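Long-range contact in membrane protein (Acinetobacter baumannii AB307-0294, PDB 5DL5), which probably forms an outer-membrane beta-barrel channel of the OprD porin family that admits small molecules, antibiotics among them, across the outer membrane: residues A[242-256]-A[299-311]. Residues are numbered along the deposited sequence; the frame is centred on the assembly and turned at random.
Sequences YHTKFDANAHTYSAT and TGNVGYDYGQNAD
Asp305 and Asn309 lock onto the backbone of residues 251-254 in a buried loop-to-loop contact, formed where the chain leaves barrel strands 233-246 and 289-300. It is a worked example of how side chains, with few backbone pairs, can fasten two irregular segments. Asp305 OD2 takes Tyr253 N on its anti side at 2.8 Å and Ser254 N on its syn side at 2.9 Å, both somewhat out of the carboxylate plane. The other oxygen, OD1, receives the hydroxyl of Ser254 on its syn lone pair, a short bond of 2.5 Å from OG. With chi1 at 67°, that OG lies between its own backbone N and carbonyl carbon and also accepts from Gly303 N. Three bonds thus fix the carboxylate's rotation, and the Tyr253 ring lies over it almost parallel, the planes 6° apart. A water joins Tyr253 OH to Tyr306 O. The Asn309 amide grips His251 at both ends: OD1 accepts from His251 N at 2.9 Å, and ND2 donates to His251 O at 2.8 Å.

In the OprD family, extracellular loops that fold inward narrow the barrel's channel, and these two segments, tied together by hydrogen bonds after leaving the wall strands, probably belong to such loops. Thr256 N to Asn301 O, 2.8 Å, adds a backbone bond. Next to the Asp305 and Asn309 bonds, Phe246 CE2 packs against Val302 CG1, while methyls of Thr252 and Thr244 cover opposite faces of the Phe246 ring. Tyr304, its CG anti to the backbone N (chi1 -174°), reaches Tyr242 of strand 233-246 in an offset stack, and its OH sits over the centre of that ring while bonding to Ser315 O.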
ATOM      1  N   TYR A 242     -13.374  -2.746  -4.637  1.00 29.93           N
ATOM      2  CA  TYR A 242     -12.906  -4.116  -4.888  1.00 31.79           C
ATOM      3  C   TYR A 242     -14.037  -5.138  -4.697  1.00 30.20           C
ATOM      4  O   TYR A 242     -14.893  -5.054  -3.771  1.00 28.21           O
ATOM      5  CB  TYR A 242     -11.809  -4.540  -3.940  1.00 30.38           C
ATOM      6  CG  TYR A 242     -10.540  -3.758  -3.965  1.00 30.10           C
ATOM      7  CD1 TYR A 242     -10.375  -2.669  -3.130  1.00 28.37           C
ATOM      8  CD2 TYR A 242      -9.444  -4.213  -4.728  1.00 28.17           C
ATOM      9  CE1 TYR A 242      -9.138  -2.001  -3.074  1.00 29.86           C
ATOM     10  CE2 TYR A 242      -8.256  -3.514  -4.782  1.00 29.13           C
ATOM     11  CZ  TYR A 242      -8.102  -2.403  -3.913  1.00 30.33           C
ATOM     12  OH  TYR A 242      -6.927  -1.781  -3.920  1.00 29.47           O
ATOM     13  N   HIS A 243     -13.958  -6.129  -5.545  1.00 31.21           N
ATOM     14  CA  HIS A 243     -14.674  -7.383  -5.351  1.00 32.86           C
ATOM     15  C   HIS A 243     -13.678  -8.553  -5.111  1.00 31.63           C
ATOM     16  O   HIS A 243     -12.836  -8.828  -5.981  1.00 33.22           O
ATOM     17  CB  HIS A 243     -15.544  -7.615  -6.562  1.00 35.73           C
ATOM     18  CG  HIS A 243     -16.180  -8.958  -6.588  1.00 42.42           C
ATOM     19  ND1 HIS A 243     -17.292  -9.252  -5.841  1.00 45.80           N
ATOM     20  CD2 HIS A 243     -15.800 -10.121  -7.176  1.00 47.47           C
ATOM     21  CE1 HIS A 243     -17.650 -10.514  -6.052  1.00 48.40           C
ATOM     22  NE2 HIS A 243     -16.744 -11.068  -6.842  1.00 53.24           N
ATOM     23  N   THR A 244     -13.827  -9.264  -4.001  1.00 31.17           N
ATOM     24  CA  THR A 244     -12.915 -10.352  -3.667  1.00 31.64           C
ATOM     25  C   THR A 244     -13.651 -11.610  -3.335  1.00 33.96           C
ATOM     26  O   THR A 244     -14.555 -11.655  -2.504  1.00 33.40           O
ATOM     27  CB  THR A 244     -12.048  -9.986  -2.439  1.00 31.45           C
ATOM     28  OG1 THR A 244     -11.411  -8.761  -2.673  1.00 28.95           O
ATOM     29  CG2 THR A 244     -10.929 -11.119  -2.139  1.00 31.17           C
ATOM     30  N   LYS A 245     -13.267 -12.685  -3.971  1.00 34.14           N
ATOM     31  CA  LYS A 245     -13.731 -14.001  -3.630  1.00 37.65           C
ATOM     32  C   LYS A 245     -12.550 -14.769  -3.066  1.00 35.51           C
ATOM     33  O   LYS A 245     -11.515 -15.009  -3.753  1.00 30.31           O
ATOM     34  CB  LYS A 245     -14.303 -14.754  -4.846  1.00 42.27           C
ATOM     35  CG  LYS A 245     -15.003 -16.014  -4.389  1.00 52.08           C
ATOM     36  CD  LYS A 245     -15.719 -16.724  -5.529  1.00 60.26           C
ATOM     37  CE  LYS A 245     -14.667 -17.219  -6.534  1.00 62.34           C
ATOM     38  NZ  LYS A 245     -15.014 -18.515  -7.187  1.00 76.08           N
ATOM     39  N   PHE A 246     -12.700 -15.114  -1.814  1.00 34.31           N
ATOM     40  CA  PHE A 246     -11.708 -15.877  -1.102  1.00 37.65           C
ATOM     41  C   PHE A 246     -12.000 -17.321  -1.280  1.00 39.78           C
ATOM     42  O   PHE A 246     -13.157 -17.779  -1.107  1.00 38.09           O
ATOM     43  CB  PHE A 246     -11.730 -15.553   0.437  1.00 36.74           C
ATOM     44  CG  PHE A 246     -11.274 -14.190   0.756  1.00 35.70           C
ATOM     45  CD1 PHE A 246      -9.914 -13.917   0.933  1.00 34.69           C
ATOM     46  CD2 PHE A 246     -12.154 -13.174   0.874  1.00 36.16           C
ATOM     47  CE1 PHE A 246      -9.491 -12.622   1.242  1.00 35.08           C
ATOM     48  CE2 PHE A 246     -11.751 -11.873   1.202  1.00 36.41           C
ATOM     49  CZ  PHE A 246     -10.395 -11.594   1.379  1.00 35.67           C
ATOM     50  N   ASP A 247     -10.942 -18.057  -1.587  1.00 41.43           N
ATOM     51  CA  ASP A 247     -11.041 -19.601  -1.793  1.00 44.23           C
ATOM     52  C   ASP A 247     -11.355 -20.189  -0.407  1.00 42.17           C
ATOM     53  O   ASP A 247     -10.983 -19.597   0.678  1.00 39.84           O
ATOM     54  CB  ASP A 247      -9.650 -20.068  -2.256  1.00 50.35           C
ATOM     55  CG  ASP A 247      -9.566 -21.515  -2.779  1.00 59.07           C
ATOM     56  OD1 ASP A 247      -9.711 -21.695  -4.027  1.00 67.16           O
ATOM     57  OD2 ASP A 247      -9.138 -22.453  -2.007  1.00 63.80           O
ATOM     58  N   ALA A 248     -11.949 -21.359  -0.426  1.00 46.51           N
ATOM     59  CA  ALA A 248     -12.318 -22.142   0.778  1.00 49.80           C
ATOM     60  C   ALA A 248     -11.129 -22.379   1.675  1.00 51.61           C
ATOM     61  O   ALA A 248     -11.271 -22.299   2.878  1.00 50.67           O
ATOM     62  CB  ALA A 248     -12.930 -23.482   0.390  1.00 52.40           C
ATOM     63  N   ASN A 249      -9.943 -22.579   1.091  1.00 50.33           N
ATOM     64  CA  ASN A 249      -8.698 -22.727   1.862  1.00 51.70           C
ATOM     65  C   ASN A 249      -7.906 -21.469   2.103  1.00 47.18           C
ATOM     66  O   ASN A 249      -6.794 -21.536   2.564  1.00 47.20           O
ATOM     67  CB  ASN A 249      -7.762 -23.710   1.140  1.00 55.76           C
ATOM     68  CG  ASN A 249      -8.455 -25.015   0.832  1.00 60.63           C
ATOM     69  OD1 ASN A 249      -8.203 -25.640  -0.202  1.00 69.09           O
ATOM     70  ND2 ASN A 249      -9.382 -25.402   1.677  1.00 64.88           N
ATOM     71  N   ALA A 250      -8.453 -20.318   1.791  1.00 43.58           N
ATOM     72  CA  ALA A 250      -7.766 -19.099   2.108  1.00 42.15           C
ATOM     73  C   ALA A 250      -7.803 -18.728   3.582  1.00 39.73           C
ATOM     74  O   ALA A 250      -8.622 -19.212   4.320  1.00 40.60           O
ATOM     75  CB  ALA A 250      -8.335 -17.959   1.296  1.00 42.29           C
ATOM     76  N   HIS A 251      -6.937 -17.784   3.941  1.00 40.44           N
ATOM     77  CA  HIS A 251      -6.828 -17.256   5.242  1.00 41.79           C
ATOM     78  C   HIS A 251      -7.626 -15.980   5.352  1.00 39.98           C
ATOM     79  O   HIS A 251      -7.393 -15.016   4.613  1.00 37.24           O
ATOM     80  CB  HIS A 251      -5.355 -17.000   5.567  1.00 42.77           C
ATOM     81  CG  HIS A 251      -4.595 -18.241   5.831  1.00 49.22           C
ATOM     82  ND1 HIS A 251      -3.829 -18.887   4.872  1.00 52.85           N
ATOM     83  CD2 HIS A 251      -4.451 -18.950   6.969  1.00 49.08           C
ATOM     84  CE1 HIS A 251      -3.269 -19.949   5.405  1.00 51.60           C
ATOM     85  NE2 HIS A 251      -3.592 -19.977   6.682  1.00 52.48           N
ATOM     86  N   THR A 252      -8.578 -15.973   6.275  1.00 37.90           N
ATOM     87  CA  THR A 252      -9.367 -14.731   6.568  1.00 36.37           C
ATOM     88  C   THR A 252      -9.548 -14.676   8.095  1.00 38.73           C
ATOM     89  O   THR A 252      -9.205 -15.675   8.772  1.00 39.82           O
ATOM     90  CB  THR A 252     -10.794 -14.810   5.940  1.00 35.63           C
ATOM     91  OG1 THR A 252     -11.474 -16.010   6.340  1.00 34.61           O
ATOM     92  CG2 THR A 252     -10.771 -14.734   4.483  1.00 36.08           C
ATOM     93  N   TYR A 253     -10.141 -13.582   8.620  1.00 37.04           N
ATOM     94  CA  TYR A 253     -10.341 -13.434  10.079  1.00 39.22           C
ATOM     95  C   TYR A 253     -11.752 -12.869  10.359  1.00 40.90           C
ATOM     96  O   TYR A 253     -12.280 -13.195  11.381  1.00 44.26           O
ATOM     97  CB  TYR A 253      -9.293 -12.613  10.731  1.00 38.75           C
ATOM     98  CG  TYR A 253      -9.124 -11.254  10.095  1.00 37.55           C
ATOM     99  CD1 TYR A 253      -8.294 -11.100   9.023  1.00 38.05           C
ATOM    100  CD2 TYR A 253      -9.862 -10.057  10.570  1.00 39.46           C
ATOM    101  CE1 TYR A 253      -8.085  -9.851   8.418  1.00 37.31           C
ATOM    102  CE2 TYR A 253      -9.704  -8.796   9.934  1.00 33.96           C
ATOM    103  CZ  TYR A 253      -8.761  -8.717   8.880  1.00 34.88           C
ATOM    104  OH  TYR A 253      -8.519  -7.567   8.123  1.00 33.80           O
ATOM    105  N   SER A 254     -12.401 -12.109   9.482  1.00 38.27           N
ATOM    106  CA  SER A 254     -13.736 -11.455   9.838  1.00 36.83           C
ATOM    107  C   SER A 254     -14.936 -12.210   9.242  1.00 38.63           C
ATOM    108  O   SER A 254     -16.000 -11.681   9.173  1.00 38.71           O
ATOM    109  CB  SER A 254     -13.624  -9.967   9.359  1.00 35.22           C
ATOM    110  OG  SER A 254     -13.549  -9.922   7.934  1.00 33.46           O
ATOM    111  N   ALA A 255     -14.806 -13.472   8.789  1.00 38.60           N
ATOM    112  CA  ALA A 255     -15.884 -14.123   8.036  1.00 39.91           C
ATOM    113  C   ALA A 255     -17.071 -14.326   8.909  1.00 42.49           C
ATOM    114  O   ALA A 255     -16.887 -14.491  10.110  1.00 43.30           O
ATOM    115  CB  ALA A 255     -15.495 -15.489   7.516  1.00 42.07           C
ATOM    116  N   THR A 256     -18.275 -14.282   8.316  1.00 41.59           N
ATOM    117  CA  THR A 256     -19.524 -14.682   9.082  1.00 44.19           C
ATOM    118  C   THR A 256     -20.183 -15.773   8.322  1.00 45.27           C
ATOM    119  O   THR A 256     -19.678 -16.202   7.257  1.00 43.48           O
ATOM    120  CB  THR A 256     -20.488 -13.479   9.261  1.00 45.10           C
ATOM    121  OG1 THR A 256     -20.641 -12.751   8.018  1.00 42.22           O
ATOM    122  CG2 THR A 256     -19.888 -12.562  10.267  1.00 46.78           C
ATOM    123  N   THR A 299     -19.841  -5.046   1.845  1.00 33.38           N
ATOM    124  CA  THR A 299     -20.976  -5.982   1.887  1.00 34.94           C
ATOM    125  C   THR A 299     -20.372  -7.415   1.630  1.00 35.99           C
ATOM    126  O   THR A 299     -19.151  -7.577   1.282  1.00 32.22           O
ATOM    127  CB  THR A 299     -22.007  -5.655   0.796  1.00 40.26           C
ATOM    128  OG1 THR A 299     -21.377  -5.615  -0.463  1.00 40.91           O
ATOM    129  CG2 THR A 299     -22.550  -4.321   0.948  1.00 43.49           C
ATOM    130  N   GLY A 300     -21.206  -8.416   1.793  1.00 34.11           N
ATOM    131  CA  GLY A 300     -20.869  -9.831   1.725  1.00 36.55           C
ATOM    132  C   GLY A 300     -20.644 -10.479   3.081  1.00 38.63           C
ATOM    133  O   GLY A 300     -20.852  -9.855   4.112  1.00 40.18           O
ATOM    134  N   ASN A 301     -20.151 -11.699   3.104  1.00 36.33           N
ATOM    135  CA  ASN A 301     -19.967 -12.409   4.327  1.00 36.39           C
ATOM    136  C   ASN A 301     -18.502 -12.422   4.878  1.00 35.55           C
ATOM    137  O   ASN A 301     -18.121 -13.294   5.688  1.00 37.66           O
ATOM    138  CB  ASN A 301     -20.603 -13.808   4.263  1.00 37.36           C
ATOM    139  CG  ASN A 301     -20.025 -14.634   3.142  1.00 40.51           C
ATOM    140  OD1 ASN A 301     -19.063 -14.223   2.439  1.00 40.17           O
ATOM    141  ND2 ASN A 301     -20.631 -15.747   2.907  1.00 40.60           N
ATOM    142  N   VAL A 302     -17.699 -11.443   4.478  1.00 33.82           N
ATOM    143  CA  VAL A 302     -16.415 -11.240   5.056  1.00 31.95           C
ATOM    144  C   VAL A 302     -16.125  -9.825   4.844  1.00 31.19           C
ATOM    145  O   VAL A 302     -16.599  -9.223   3.864  1.00 30.87           O
ATOM    146  CB  VAL A 302     -15.324 -12.250   4.438  1.00 32.57           C
ATOM    147  CG1 VAL A 302     -15.067 -11.989   2.955  1.00 33.09           C
ATOM    148  CG2 VAL A 302     -14.001 -12.219   5.159  1.00 32.88           C
ATOM    149  N   GLY A 303     -15.264  -9.267   5.707  1.00 30.88           N
ATOM    150  CA  GLY A 303     -14.615  -7.999   5.416  1.00 29.98           C
ATOM    151  C   GLY A 303     -13.541  -8.046   4.332  1.00 28.65           C
ATOM    152  O   GLY A 303     -13.329  -9.070   3.712  1.00 29.30           O
ATOM    153  N   TYR A 304     -12.945  -6.901   4.060  1.00 28.94           N
ATOM    154  CA  TYR A 304     -11.869  -6.733   3.079  1.00 28.85           C
ATOM    155  C   TYR A 304     -10.540  -7.188   3.746  1.00 31.36           C
ATOM    156  O   TYR A 304      -9.712  -6.362   4.155  1.00 30.95           O
ATOM    157  CB  TYR A 304     -11.866  -5.367   2.434  1.00 28.08           C
ATOM    158  CG  TYR A 304     -10.863  -5.249   1.323  1.00 29.11           C
ATOM    159  CD1 TYR A 304     -10.919  -6.120   0.242  1.00 33.07           C
ATOM    160  CD2 TYR A 304      -9.770  -4.360   1.356  1.00 29.28           C
ATOM    161  CE1 TYR A 304      -9.968  -6.098  -0.742  1.00 33.18           C
ATOM    162  CE2 TYR A 304      -8.857  -4.270   0.298  1.00 30.57           C
ATOM    163  CZ  TYR A 304      -8.896  -5.191  -0.713  1.00 31.42           C
ATOM    164  OH  TYR A 304      -7.974  -5.302  -1.751  1.00 29.78           O
ATOM    165  N   ASP A 305     -10.379  -8.518   3.891  1.00 32.68           N
ATOM    166  CA  ASP A 305      -9.297  -9.138   4.758  1.00 33.71           C
ATOM    167  C   ASP A 305      -8.030  -9.253   3.830  1.00 33.62           C
ATOM    168  O   ASP A 305      -7.622 -10.349   3.484  1.00 35.39           O
ATOM    169  CB  ASP A 305      -9.743 -10.490   5.288  1.00 33.44           C
ATOM    170  CG  ASP A 305     -10.742 -10.439   6.436  1.00 35.13           C
ATOM    171  OD1 ASP A 305     -11.461  -9.439   6.622  1.00 33.28           O
ATOM    172  OD2 ASP A 305     -11.002 -11.511   7.016  1.00 35.23           O
ATOM    173  N   TYR A 306      -7.576  -8.107   3.297  1.00 31.79           N
ATOM    174  CA  TYR A 306      -6.442  -8.025   2.394  1.00 30.39           C
ATOM    175  C   TYR A 306      -5.119  -8.313   3.152  1.00 32.35           C
ATOM    176  O   TYR A 306      -4.971  -8.155   4.388  1.00 32.23           O
ATOM    177  CB  TYR A 306      -6.420  -6.713   1.598  1.00 29.91           C
ATOM    178  CG  TYR A 306      -5.827  -5.524   2.377  1.00 30.95           C
ATOM    179  CD1 TYR A 306      -6.573  -4.834   3.323  1.00 32.30           C
ATOM    180  CD2 TYR A 306      -4.505  -5.160   2.235  1.00 31.80           C
ATOM    181  CE1 TYR A 306      -6.039  -3.781   4.068  1.00 32.48           C
ATOM    182  CE2 TYR A 306      -3.986  -4.160   2.974  1.00 31.40           C
ATOM    183  CZ  TYR A 306      -4.740  -3.491   3.906  1.00 31.99           C
ATOM    184  OH  TYR A 306      -4.210  -2.511   4.705  1.00 32.11           O
ATOM    185  N   GLY A 307      -4.124  -8.731   2.412  1.00 30.47           N
ATOM    186  CA  GLY A 307      -2.806  -8.882   3.041  1.00 29.60           C
ATOM    187  C   GLY A 307      -2.604 -10.164   3.773  1.00 30.70           C
ATOM    188  O   GLY A 307      -1.552 -10.340   4.312  1.00 34.56           O
ATOM    189  N   GLN A 308      -3.517 -11.125   3.725  1.00 30.21           N
ATOM    190  CA  GLN A 308      -3.417 -12.321   4.520  1.00 31.99           C
ATOM    191  C   GLN A 308      -3.038 -13.548   3.649  1.00 32.91           C
ATOM    192  O   GLN A 308      -3.013 -14.638   4.172  1.00 32.18           O
ATOM    193  CB  GLN A 308      -4.725 -12.665   5.166  1.00 33.63           C
ATOM    194  CG  GLN A 308      -5.454 -11.579   5.952  1.00 32.99           C
ATOM    195  CD  GLN A 308      -4.600 -10.992   7.027  1.00 36.77           C
ATOM    196  OE1 GLN A 308      -4.272  -9.811   7.031  1.00 46.27           O
ATOM    197  NE2 GLN A 308      -4.175 -11.787   7.861  1.00 38.11           N
ATOM    198  N   ASN A 309      -2.873 -13.376   2.342  1.00 31.28           N
ATOM    199  CA  ASN A 309      -2.639 -14.545   1.420  1.00 33.77           C
ATOM    200  C   ASN A 309      -1.687 -14.103   0.324  1.00 33.75           C
ATOM    201  O   ASN A 309      -2.026 -14.224  -0.889  1.00 34.60           O
ATOM    202  CB  ASN A 309      -4.033 -14.910   0.769  1.00 35.43           C
ATOM    203  CG  ASN A 309      -5.096 -15.379   1.768  1.00 35.11           C
ATOM    204  OD1 ASN A 309      -5.052 -16.493   2.144  1.00 36.69           O
ATOM    205  ND2 ASN A 309      -6.021 -14.521   2.192  1.00 33.39           N
ATOM    206  N   ALA A 310      -0.567 -13.466   0.694  1.00 30.68           N
ATOM    207  CA  ALA A 310       0.464 -13.093  -0.214  1.00 30.51           C
ATOM    208  C   ALA A 310      -0.040 -12.227  -1.358  1.00 31.06           C
ATOM    209  O   ALA A 310       0.342 -12.382  -2.491  1.00 31.19           O
ATOM    210  CB  ALA A 310       1.203 -14.316  -0.677  1.00 32.47           C
ATOM    211  N   ASP A 311      -0.939 -11.317  -1.007  1.00 30.41           N
ATOM    212  CA  ASP A 311      -1.727 -10.560  -1.940  1.00 33.55           C
ATOM    213  C   ASP A 311      -1.443  -9.060  -1.913  1.00 32.62           C
ATOM    214  O   ASP A 311      -2.256  -8.315  -2.417  1.00 31.41           O
ATOM    215  CB  ASP A 311      -3.280 -10.851  -1.752  1.00 30.75           C
ATOM    216  CG  ASP A 311      -3.760 -10.558  -0.366  1.00 33.85           C
ATOM    217  OD1 ASP A 311      -3.067 -10.941   0.646  1.00 33.51           O
ATOM    218  OD2 ASP A 311      -4.834  -9.905  -0.209  1.00 34.69           O
TER
HETATM  219  O   HOH W   1      -6.503  -7.023   6.381  1.00 46.31           O